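Side-chain contact in glutamic acid/alanine-rich protein (Trypanosoma congolense, PDB 2Y44), which probably forms part of the surface coat of the trypanosome, its ectodomain being an elongated bundle of helices: residues Glu97-Asp100 and Glu101-Leu105. Residues are numbered along the deposited sequence; the frame is centred on the assembly and turned at random.
Sequences ETTD and ESLRL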
ATOM      1  N   GLU A  97      18.019  -5.340   2.973  1.00 18.28           N
ATOM      2  CA  GLU A  97      19.390  -5.422   3.465  1.00 19.44           C
ATOM      3  C   GLU A  97      20.285  -6.220   2.498  1.00 18.50           C
ATOM      4  O   GLU A  97      21.414  -5.816   2.156  1.00 17.68           O
ATOM      5  CB  GLU A  97      19.388  -6.053   4.864  1.00 20.28           C
ATOM      6  CG  GLU A  97      18.730  -5.143   5.900  1.00 27.82           C
ATOM      7  CD  GLU A  97      18.834  -5.660   7.340  1.00 42.49           C
ATOM      8  OE1 GLU A  97      19.155  -6.857   7.541  1.00 47.08           O
ATOM      9  OE2 GLU A  97      18.538  -4.867   8.272  1.00 44.60           O
ATOM     10  N   THR A  98      19.787  -7.385   2.092  1.00 16.26           N
ATOM     11  CA  THR A  98      20.481  -8.240   1.160  1.00 17.69           C
ATOM     12  C   THR A  98      20.773  -7.575  -0.185  1.00 15.94           C
ATOM     13  O   THR A  98      21.889  -7.707  -0.729  1.00 19.27           O
ATOM     14  CB  THR A  98      19.670  -9.558   0.960  1.00 19.31           C
ATOM     15  OG1 THR A  98      19.648 -10.262   2.210  1.00 26.53           O
ATOM     16  CG2 THR A  98      20.323 -10.422  -0.108  1.00 24.77           C
ATOM     17  N   THR A  99      19.761  -6.921  -0.767  1.00 13.76           N
ATOM     18  CA  THR A  99      19.917  -6.294  -2.053  1.00 15.81           C
ATOM     19  C   THR A  99      20.877  -5.119  -1.925  1.00 15.01           C
ATOM     20  O   THR A  99      21.740  -4.914  -2.781  1.00 15.11           O
ATOM     21  CB  THR A  99      18.540  -5.849  -2.595  1.00 15.66           C
ATOM     22  OG1 THR A  99      17.702  -7.014  -2.678  1.00 20.29           O
ATOM     23  CG2 THR A  99      18.653  -5.212  -3.993  1.00 18.92           C
ATOM     24  N   ASP A 100      20.706  -4.322  -0.872  1.00 14.68           N
ATOM     25  CA  ASP A 100      21.595  -3.163  -0.695  1.00 15.12           C
ATOM     26  C   ASP A 100      23.042  -3.651  -0.589  1.00 15.54           C
ATOM     27  O   ASP A 100      23.986  -2.993  -1.072  1.00 15.00           O
ATOM     28  CB  ASP A 100      21.236  -2.357   0.569  1.00 15.09           C
ATOM     29  CG  ASP A 100      19.984  -1.520   0.416  1.00 15.82           C
ATOM     30  OD1 ASP A 100      19.471  -1.395  -0.699  1.00 16.09           O
ATOM     31  OD2 ASP A 100      19.492  -0.976   1.438  1.00 19.07           O
ATOM     32  N   GLU A 101      23.228  -4.750   0.112  1.00 14.70           N
ATOM     33  CA  GLU A 101      24.585  -5.237   0.353  1.00 16.37           C
ATOM     34  C   GLU A 101      25.198  -5.734  -0.941  1.00 16.34           C
ATOM     35  O   GLU A 101      26.369  -5.444  -1.231  1.00 15.93           O
ATOM     36  CB  GLU A 101      24.613  -6.327   1.414  1.00 15.83           C
ATOM     37  CG  GLU A 101      25.989  -6.983   1.592  1.00 21.30           C
ATOM     38  CD  GLU A 101      27.046  -6.038   2.178  1.00 24.78           C
ATOM     39  OE1 GLU A 101      26.706  -4.941   2.701  1.00 24.53           O
ATOM     40  OE2 GLU A 101      28.230  -6.426   2.147  1.00 29.91           O
ATOM     41  N   SER A 102      24.394  -6.432  -1.751  1.00 16.09           N
ATOM     42  CA  SER A 102      24.874  -6.819  -3.093  1.00 17.77           C
ATOM     43  C   SER A 102      25.379  -5.620  -3.889  1.00 17.17           C
ATOM     44  O   SER A 102      26.427  -5.690  -4.557  1.00 16.92           O
ATOM     45  CB  SER A 102      23.796  -7.572  -3.885  1.00 19.42           C
ATOM     46  OG  SER A 102      23.546  -8.842  -3.295  1.00 22.21           O
ATOM     47  N   LEU A 103      24.641  -4.516  -3.809  1.00 15.03           N
ATOM     48  CA  LEU A 103      24.934  -3.374  -4.670  1.00 15.83           C
ATOM     49  C   LEU A 103      26.151  -2.657  -4.105  1.00 16.72           C
ATOM     50  O   LEU A 103      27.025  -2.221  -4.879  1.00 18.02           O
ATOM     51  CB  LEU A 103      23.745  -2.427  -4.707  1.00 16.46           C
ATOM     52  CG  LEU A 103      22.657  -2.891  -5.702  1.00 16.10           C
ATOM     53  CD1 LEU A 103      21.335  -2.215  -5.341  1.00 18.20           C
ATOM     54  CD2 LEU A 103      23.060  -2.675  -7.163  1.00 16.99           C
ATOM     55  N   ARG A 104      26.233  -2.549  -2.773  1.00 15.68           N
ATOM     56  CA  ARG A 104      27.400  -1.829  -2.205  1.00 18.87           C
ATOM     57  C   ARG A 104      28.703  -2.573  -2.410  1.00 19.52           C
ATOM     58  O   ARG A 104      29.759  -1.949  -2.513  1.00 17.22           O
ATOM     59  CB  ARG A 104      27.218  -1.370  -0.749  1.00 20.03           C
ATOM     60  CG  ARG A 104      27.306  -2.421   0.303  1.00 20.36           C
ATOM     61  CD  ARG A 104      27.318  -1.774   1.739  1.00 21.83           C
ATOM     62  NE  ARG A 104      26.108  -0.971   1.938  1.00 19.08           N
ATOM     63  CZ  ARG A 104      24.971  -1.451   2.456  1.00 22.66           C
ATOM     64  NH1 ARG A 104      24.929  -2.671   2.945  1.00 20.28           N
ATOM     65  NH2 ARG A 104      23.895  -0.694   2.544  1.00 22.62           N
ATOM     66  N   LEU A 105      28.637  -3.896  -2.521  1.00 19.20           N
ATOM     67  CA  LEU A 105      29.835  -4.687  -2.832  1.00 20.11           C
ATOM     68  C   LEU A 105      30.258  -4.471  -4.271  1.00 21.26           C
ATOM     69  O   LEU A 105      31.458  -4.337  -4.570  1.00 21.90           O
ATOM     70  CB  LEU A 105      29.592  -6.176  -2.527  1.00 21.62           C
ATOM     71  CG  LEU A 105      29.488  -6.551  -1.042  1.00 23.90           C
ATOM     72  CD1 LEU A 105      28.912  -7.968  -0.919  1.00 30.92           C
ATOM     73  CD2 LEU A 105      30.860  -6.399  -0.275  1.00 24.73           C
TER
HETATM   74  O   HOH W   1      22.489  -3.982   3.838  1.00 23.94           O
HETATM   75  O   HOH W   2      23.709  -9.685  -0.156  1.00 31.13           O
HETATM   76  O   HOH W   3      21.032  -1.395   3.738  1.00 26.87           O
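Glu-97 meets Glu-101 one turn further along helix 57-107 through the first of four i to i+4 backbone bonds that mark this stretch as regular alpha helix. The carbonyl O of Glu-97 accepts the backbone N of Glu-101 at 2.9 Å and also a proton from a water, which in turn accepts from NH1 of Arg-104. At Thr-98 the pattern is similar: its O takes the N of Ser-102 and a water that is also hydrogen-bonded to Ser-102 OG, while its own OG1 turns back to the O of Asp-94.

Thr-99 faces the neighbouring helix 2-16. Its O receives the N of Leu-103, and its CG2 lies 4.2 Å from CD1 of that leucine; both side chains rest on Ala-12.

Asp-100 carries most of the contact, a worked example of how a surface arginine can fold back over its own helix. Its O accepts the N of Arg-104 at 2.9 Å, with a weak second bond from the N of Leu-103, and also sits 4.0 Å above the centre of the Arg-104 guanidinium plane. The arginine reaches this place because CG lies between its backbone N and carbonyl carbon (chi1 75°) and the chain bends again at chi3, 58°. Arg-104 NH2 then comes 3.7 Å from CB of Asp-100. Glu-101, bent at chi2, completes an i to i+3 salt bridge at the guanidinium edge: Arg-104 NH1 meets Glu-101 OE1 at 2.9 Å, nearly along the C-O bond of that carboxylate. Asp-100 OD2 reaches Arg-104 NH2 through a third water, not by a salt bridge; OD1 pairs with Arg-16 of helix 2-16.

With a carboxylate and two waters around its edge, the guanidinium is probably limited in rotation, and Asp-100, salt-bridged to Arg-16, would be expected to favour its ionised form.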